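ESAT-6/WXG100 secretion system protein (Streptococcus gallolyticus, PDB 7JQE) forms part of the extracellular region of EsaA, a membrane subunit of the type VIIb secretion system, and is probably involved in toxin export. Local coordinates at residues G201-A206 against F410-K415; L235-K240 against T418-I423. One frame throughout, in Å; residues are numbered along the deposited sequence.

Contact 1. Residues G201-A206 against F410-K415; sequences GSVDVA and FAQLSK. With EDO (1,2-ethanediol), chain F.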
ATOM      1  N   GLY A 201      11.705   3.472  -9.549  1.00 40.45           N
ATOM      2  CA  GLY A 201      12.807   3.595 -10.491  1.00 42.01           C
ATOM      3  C   GLY A 201      12.360   3.723 -11.935  1.00 52.36           C
ATOM      4  O   GLY A 201      13.099   4.245 -12.774  1.00 57.26           O
ATOM      5  N   SER A 202      11.155   3.248 -12.252  1.00 49.20           N
ATOM      6  CA  SER A 202      10.618   3.319 -13.606  1.00 52.45           C
ATOM      7  C   SER A 202       9.358   4.177 -13.667  1.00 56.93           C
ATOM      8  O   SER A 202       8.520   4.003 -14.553  1.00 55.02           O
ATOM      9  CB  SER A 202      10.338   1.918 -14.147  1.00 46.58           C
ATOM     10  OG  SER A 202       9.294   1.300 -13.423  1.00 52.82           O
ATOM     11  N   VAL A 203       9.219   5.116 -12.736  1.00 50.50           N
ATOM     12  CA  VAL A 203       8.062   5.998 -12.674  1.00 53.62           C
ATOM     13  C   VAL A 203       8.531   7.444 -12.765  1.00 51.15           C
ATOM     14  O   VAL A 203       9.609   7.800 -12.281  1.00 50.85           O
ATOM     15  CB  VAL A 203       7.249   5.763 -11.383  1.00 54.64           C
ATOM     16  CG1 VAL A 203       6.197   6.839 -11.214  1.00 55.37           C
ATOM     17  CG2 VAL A 203       6.617   4.384 -11.410  1.00 59.50           C
ATOM     18  N   ASP A 204       7.711   8.278 -13.398  1.00 45.82           N
ATOM     19  CA  ASP A 204       7.974   9.705 -13.544  1.00 53.47           C
ATOM     20  C   ASP A 204       7.064  10.451 -12.580  1.00 55.03           C
ATOM     21  O   ASP A 204       5.839  10.419 -12.737  1.00 58.74           O
ATOM     22  CB  ASP A 204       7.734  10.153 -14.989  1.00 42.53           C
ATOM     23  CG  ASP A 204       8.095  11.611 -15.229  1.00 49.36           C
ATOM     24  OD1 ASP A 204       8.113  12.404 -14.268  1.00 56.60           O
ATOM     25  OD2 ASP A 204       8.349  11.970 -16.400  1.00 51.93           O
ATOM     26  N   VAL A 205       7.660  11.121 -11.586  1.00 55.19           N
ATOM     27  CA  VAL A 205       6.876  11.723 -10.505  1.00 60.69           C
ATOM     28  C   VAL A 205       6.493  13.173 -10.762  1.00 61.07           C
ATOM     29  O   VAL A 205       5.685  13.729 -10.003  1.00 61.51           O
ATOM     30  CB  VAL A 205       7.626  11.651  -9.159  1.00 56.08           C
ATOM     31  CG1 VAL A 205       8.057  10.225  -8.872  1.00 48.09           C
ATOM     32  CG2 VAL A 205       8.819  12.588  -9.169  1.00 51.17           C
ATOM     33  N   ALA A 206       7.044  13.806 -11.794  1.00 53.36           N
ATOM     34  CA  ALA A 206       6.660  15.169 -12.156  1.00 59.24           C
ATOM     35  C   ALA A 206       5.241  15.148 -12.713  1.00 67.07           C
ATOM     36  O   ALA A 206       5.014  14.734 -13.850  1.00 73.75           O
ATOM     37  CB  ALA A 206       7.638  15.749 -13.172  1.00 45.95           C
ATOM     38  N   PHE A 410      -1.445   1.489 -18.584  1.00 47.47           N
ATOM     39  CA  PHE A 410      -1.860   0.616 -17.493  1.00 45.45           C
ATOM     40  C   PHE A 410      -0.697   0.349 -16.543  1.00 52.81           C
ATOM     41  O   PHE A 410      -0.826   0.496 -15.322  1.00 49.89           O
ATOM     42  CB  PHE A 410      -2.404  -0.698 -18.053  1.00 35.50           C
ATOM     43  CG  PHE A 410      -3.823  -0.623 -18.530  1.00 47.17           C
ATOM     44  CD1 PHE A 410      -4.768   0.111 -17.837  1.00 47.44           C
ATOM     45  CD2 PHE A 410      -4.215  -1.301 -19.680  1.00 52.95           C
ATOM     46  CE1 PHE A 410      -6.083   0.167 -18.277  1.00 54.35           C
ATOM     47  CE2 PHE A 410      -5.524  -1.246 -20.130  1.00 47.26           C
ATOM     48  CZ  PHE A 410      -6.461  -0.512 -19.427  1.00 54.73           C
ATOM     49  N   ALA A 411       0.457  -0.034 -17.095  1.00 46.71           N
ATOM     50  CA  ALA A 411       1.612  -0.361 -16.269  1.00 51.52           C
ATOM     51  C   ALA A 411       2.043   0.827 -15.418  1.00 57.05           C
ATOM     52  O   ALA A 411       2.351   0.669 -14.230  1.00 60.89           O
ATOM     53  CB  ALA A 411       2.770  -0.835 -17.152  1.00 36.03           C
ATOM     54  N   GLN A 412       2.077   2.024 -16.007  1.00 53.20           N
ATOM     55  CA  GLN A 412       2.547   3.189 -15.262  1.00 50.58           C
ATOM     56  C   GLN A 412       1.557   3.591 -14.177  1.00 52.29           C
ATOM     57  O   GLN A 412       1.960   3.912 -13.052  1.00 46.33           O
ATOM     58  CB  GLN A 412       2.808   4.353 -16.212  1.00 39.28           C
ATOM     59  CG  GLN A 412       3.991   4.114 -17.140  1.00 48.33           C
ATOM     60  CD  GLN A 412       5.281   3.846 -16.379  1.00 60.50           C
ATOM     61  OE1 GLN A 412       5.825   2.744 -16.430  1.00 62.80           O
ATOM     62  NE2 GLN A 412       5.777   4.857 -15.673  1.00 58.58           N
ATOM     63  N   LEU A 413       0.262   3.591 -14.493  1.00 44.80           N
ATOM     64  CA  LEU A 413      -0.722   3.900 -13.467  1.00 45.76           C
ATOM     65  C   LEU A 413      -0.687   2.870 -12.346  1.00 45.41           C
ATOM     66  O   LEU A 413      -0.917   3.210 -11.183  1.00 47.13           O
ATOM     67  CB  LEU A 413      -2.120   3.985 -14.077  1.00 38.68           C
ATOM     68  CG  LEU A 413      -2.329   5.157 -15.048  1.00 50.07           C
ATOM     69  CD1 LEU A 413      -3.776   5.241 -15.529  1.00 47.63           C
ATOM     70  CD2 LEU A 413      -1.880   6.479 -14.416  1.00 44.96           C
ATOM     71  N   SER A 414      -0.398   1.611 -12.678  1.00 44.86           N
ATOM     72  CA  SER A 414      -0.333   0.572 -11.660  1.00 41.71           C
ATOM     73  C   SER A 414       0.837   0.808 -10.710  1.00 51.58           C
ATOM     74  O   SER A 414       0.689   0.679  -9.489  1.00 46.48           O
ATOM     75  CB  SER A 414      -0.225  -0.798 -12.330  1.00 49.02           C
ATOM     76  OG  SER A 414      -0.128  -1.831 -11.364  1.00 69.39           O
ATOM     77  N   LYS A 415       2.006   1.158 -11.251  1.00 45.26           N
ATOM     78  CA  LYS A 415       3.149   1.467 -10.401  1.00 49.01           C
ATOM     79  C   LYS A 415       2.864   2.668  -9.505  1.00 52.57           C
ATOM     80  O   LYS A 415       3.193   2.657  -8.313  1.00 58.32           O
ATOM     81  CB  LYS A 415       4.388   1.709 -11.263  1.00 35.30           C
ATOM     82  CG  LYS A 415       5.026   0.405 -11.738  1.00 49.46           C
ATOM     83  CD  LYS A 415       6.224   0.625 -12.651  1.00 49.47           C
ATOM     84  CE  LYS A 415       5.790   0.681 -14.110  1.00 64.65           C
ATOM     85  NZ  LYS A 415       6.947   0.662 -15.044  1.00 63.64           N
TER
HETATM   86  C1  EDO F 705       3.059  -4.537 -10.960  1.00 86.61           C
HETATM   87  O1  EDO F 705       2.675  -5.563 -10.037  1.00 89.58           O
HETATM   88  C2  EDO F 705       3.389  -3.253 -10.205  1.00 79.29           C
HETATM   89  O2  EDO F 705       2.229  -2.805  -9.492  1.00 74.95           O
HETATM   90  O   HOH W   1       5.472   7.491 -15.191  1.00 53.25           O

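Contact 2. Residues L235-K240 against T418-I423; sequences LALLGK and TASAMI. With EDO (1,2-ethanediol), chain F.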
ATOM      1  N   LEU A 235       0.783  11.373  -7.264  1.00 52.27           N
ATOM      2  CA  LEU A 235       2.057  11.828  -7.816  1.00 52.11           C
ATOM      3  C   LEU A 235       2.711  12.852  -6.904  1.00 47.55           C
ATOM      4  O   LEU A 235       3.939  12.867  -6.755  1.00 48.19           O
ATOM      5  CB  LEU A 235       1.854  12.414  -9.212  1.00 51.08           C
ATOM      6  CG  LEU A 235       1.627  11.385 -10.309  1.00 50.91           C
ATOM      7  CD1 LEU A 235       1.092  12.061 -11.565  1.00 46.54           C
ATOM      8  CD2 LEU A 235       2.940  10.665 -10.584  1.00 45.76           C
ATOM      9  N   ALA A 236       1.909  13.730  -6.297  1.00 47.23           N
ATOM     10  CA  ALA A 236       2.465  14.698  -5.357  1.00 48.06           C
ATOM     11  C   ALA A 236       3.122  13.993  -4.180  1.00 51.63           C
ATOM     12  O   ALA A 236       4.192  14.409  -3.716  1.00 56.63           O
ATOM     13  CB  ALA A 236       1.374  15.655  -4.877  1.00 40.45           C
ATOM     14  N   LEU A 237       2.507  12.907  -3.702  1.00 49.10           N
ATOM     15  CA  LEU A 237       3.058  12.166  -2.573  1.00 50.90           C
ATOM     16  C   LEU A 237       4.356  11.466  -2.951  1.00 61.83           C
ATOM     17  O   LEU A 237       5.333  11.503  -2.192  1.00 67.20           O
ATOM     18  CB  LEU A 237       2.028  11.160  -2.058  1.00 46.63           C
ATOM     19  CG  LEU A 237       2.484  10.176  -0.975  1.00 43.79           C
ATOM     20  CD1 LEU A 237       2.998  10.913   0.252  1.00 42.17           C
ATOM     21  CD2 LEU A 237       1.358   9.215  -0.598  1.00 41.93           C
ATOM     22  N   LEU A 238       4.388  10.821  -4.123  1.00 56.46           N
ATOM     23  CA  LEU A 238       5.630  10.208  -4.584  1.00 51.75           C
ATOM     24  C   LEU A 238       6.748  11.237  -4.673  1.00 49.81           C
ATOM     25  O   LEU A 238       7.922  10.900  -4.482  1.00 51.49           O
ATOM     26  CB  LEU A 238       5.422   9.537  -5.940  1.00 54.38           C
ATOM     27  CG  LEU A 238       4.359   8.440  -5.992  1.00 58.83           C
ATOM     28  CD1 LEU A 238       4.171   7.949  -7.423  1.00 59.95           C
ATOM     29  CD2 LEU A 238       4.751   7.301  -5.088  1.00 62.06           C
ATOM     30  N   GLY A 239       6.407  12.491  -4.968  1.00 50.46           N
ATOM     31  CA  GLY A 239       7.416  13.535  -4.966  1.00 46.23           C
ATOM     32  C   GLY A 239       7.961  13.801  -3.578  1.00 58.19           C
ATOM     33  O   GLY A 239       9.171  13.955  -3.396  1.00 63.30           O
ATOM     34  N   LYS A 240       7.075  13.855  -2.577  1.00 56.62           N
ATOM     35  CA  LYS A 240       7.524  14.055  -1.203  1.00 54.25           C
ATOM     36  C   LYS A 240       8.492  12.960  -0.782  1.00 53.92           C
ATOM     37  O   LYS A 240       9.541  13.238  -0.184  1.00 54.82           O
ATOM     38  CB  LYS A 240       6.326  14.094  -0.254  1.00 60.65           C
ATOM     39  CG  LYS A 240       5.767  15.478   0.014  1.00 66.49           C
ATOM     40  CD  LYS A 240       4.677  15.412   1.073  1.00 74.81           C
ATOM     41  CE  LYS A 240       4.088  16.786   1.352  1.00 83.88           C
ATOM     42  NZ  LYS A 240       2.767  16.699   2.039  1.00 81.81           N
ATOM     43  N   THR A 418       0.479   1.457  -6.690  1.00 47.81           N
ATOM     44  CA  THR A 418       1.120   0.580  -5.721  1.00 46.59           C
ATOM     45  C   THR A 418       2.040   1.364  -4.794  1.00 48.90           C
ATOM     46  O   THR A 418       1.892   1.320  -3.569  1.00 50.79           O
ATOM     47  CB  THR A 418       1.892  -0.522  -6.447  1.00 40.95           C
ATOM     48  OG1 THR A 418       0.965  -1.347  -7.163  1.00 50.83           O
ATOM     49  CG2 THR A 418       2.667  -1.381  -5.443  1.00 36.95           C
ATOM     50  N   ALA A 419       2.995   2.101  -5.364  1.00 40.65           N
ATOM     51  CA  ALA A 419       3.965   2.812  -4.539  1.00 46.00           C
ATOM     52  C   ALA A 419       3.293   3.864  -3.664  1.00 54.74           C
ATOM     53  O   ALA A 419       3.651   4.026  -2.491  1.00 59.43           O
ATOM     54  CB  ALA A 419       5.031   3.454  -5.420  1.00 35.32           C
ATOM     55  N   SER A 420       2.322   4.595  -4.212  1.00 53.02           N
ATOM     56  CA  SER A 420       1.638   5.606  -3.412  1.00 50.42           C
ATOM     57  C   SER A 420       0.903   4.974  -2.239  1.00 53.68           C
ATOM     58  O   SER A 420       0.873   5.540  -1.140  1.00 50.73           O
ATOM     59  CB  SER A 420       0.663   6.399  -4.276  1.00 42.71           C
ATOM     60  OG  SER A 420       0.109   7.476  -3.546  1.00 59.54           O
ATOM     61  N   ALA A 421       0.293   3.805  -2.454  1.00 47.00           N
ATOM     62  CA  ALA A 421      -0.429   3.143  -1.372  1.00 46.29           C
ATOM     63  C   ALA A 421       0.528   2.640  -0.300  1.00 48.85           C
ATOM     64  O   ALA A 421       0.220   2.711   0.895  1.00 47.47           O
ATOM     65  CB  ALA A 421      -1.270   1.996  -1.923  1.00 42.52           C
HETATM   66  N   MSE A 422       1.688   2.129  -0.704  0.83 38.80           N
HETATM   67  CA  MSE A 422       2.706   1.707   0.246  0.83 40.22           C
HETATM   68  C   MSE A 422       3.128   2.891   1.102  0.83 42.62           C
HETATM   69  O   MSE A 422       3.109   2.820   2.330  0.83 47.87           O
HETATM   70  CB  MSE A 422       3.914   1.120  -0.477  0.83 42.43           C
HETATM   71  CG  MSE A 422       3.653  -0.219  -1.137  0.83 48.95           C
HETATM   72 SE   MSE A 422       5.194  -0.833  -2.171  0.83 69.32          SE
HETATM   73  CE  MSE A 422       4.601  -2.657  -2.531  0.83 66.93           C
ATOM     74  N   ILE A 423       3.496   3.990   0.442  1.00 41.58           N
ATOM     75  CA  ILE A 423       3.892   5.192   1.170  1.00 48.72           C
ATOM     76  C   ILE A 423       2.776   5.634   2.109  1.00 54.77           C
ATOM     77  O   ILE A 423       3.012   5.937   3.284  1.00 55.03           O
ATOM     78  CB  ILE A 423       4.280   6.309   0.189  1.00 41.80           C
ATOM     79  CG1 ILE A 423       5.453   5.856  -0.683  1.00 44.89           C
ATOM     80  CG2 ILE A 423       4.630   7.574   0.946  1.00 51.81           C
ATOM     81  CD1 ILE A 423       5.806   6.830  -1.810  1.00 39.94           C
TER
HETATM   82  C1  EDO F 705       3.059  -4.537 -10.960  1.00 86.61           C
HETATM   83  O1  EDO F 705       2.675  -5.563 -10.037  1.00 89.58           O
HETATM   84  C2  EDO F 705       3.389  -3.253 -10.205  1.00 79.29           C
HETATM   85  O2  EDO F 705       2.229  -2.805  -9.492  1.00 74.95           O

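Contact 1. Residues G201-A206 against F410-K415
Two bent side chains of helix 396-427 reach S202: Q412 folds at chi2 (-58°), placing CD on the loop side, while K415 turns at chi3 (-91°), well away from a staggered value, bringing CE beside S202 OG. S202 O lies close to the plane of the Q412 amide. Q412 NE2 donates to this carbonyl oxygen, S202 O, over 3.1 Å, the N-H...O angle being 161° and the donor lying in the carbonyl plane. K415 NZ gives a hydrogen bond to S202 OG at 2.9 Å and another to Q412 OE1 at 2.7 Å, the latter from a position tilted out of the amide's carbonyl plane. Nearer the helix backbone, the methyl V203 CG2 packs on K415 CB at 3.5 Å, the two side chains passing alongside one another with opposite headings. A water extends the seam, accepting from Q412 NE2 at 2.7 Å and from the backbone D204 N at 3.0 Å. Next to it the loop turns tightly as an Asx turn in which D204 OD1 accepts from A206 N, while D204 OD2 takes the backbone N of G252. Both ends of the Q412 amide are committed, NE2 as a double donor and OE1 as an acceptor; this pattern supports the assigned amide orientation, and the lysine ammonium probably polarises both the amide and the serine hydroxyl it grips.

Contact 2. Residues L235-K240 against T418-I423
A single methyl, L238 CD2, meets A419, S420 and I423 at once. With I416 a turn earlier also touching L238, those four residues are spaced i, i+3, i+4 and i+7 along helix 396-427, the pattern of a knobs-into-holes insertion, here made where the axes of 235-240 and 418-423 cross at 63° and approach to 9.4 Å. L238 CG lies anti to its carbonyl carbon (chi1 -59°), and beyond it CD2 comes nearer to the partner helix than CB does. CD2 comes to 3.5 Å from I423 CD1, the side chains crossing at about a right angle, and to 3.9 Å from A419 CB; it also lies against the backbone S420 N. L237 meets the same two residues through different atoms, I423 by its CG2 branch and S420 at OG and O. Its CD1 rests on I423 CG2 at 3.8 Å, the two side chains running past one another with opposite headings, while L237 CD2 approaches S420 OG at 3.6 Å. No hydrogen bond joins the segments, and all five touching residues are buried, so apolar packing in the helical core holds the pair. M200 touches L238, and Y241 touches I423. Apart from this packing, T418 OG1 is hydrogen-bonded at 3.0 Å to O2 of a 1,2-ethanediol, probably from the crystallisation liquor.

How the contacts relate
From the N terminus, the chain leaves helix 191-200 into the loop 201-206, half of contact 1, and then runs along helix 225-244, which supplies the first half of contact 2. It next passes through the strands between residues 268 and 392 and returns as helix 396-427, where 410-415 closes the first loop, across 203 intervening residues, and 418-423 the second, across 177. The two closures cross rather than nest, tying both outgoing parts to one returning helix on the same side of the strand region. Their centres lie about 10 Å apart, and they meet directly where V205 packs on L238. Helix 396-427 also packs against the second subunit, F410 meeting its counterpart there.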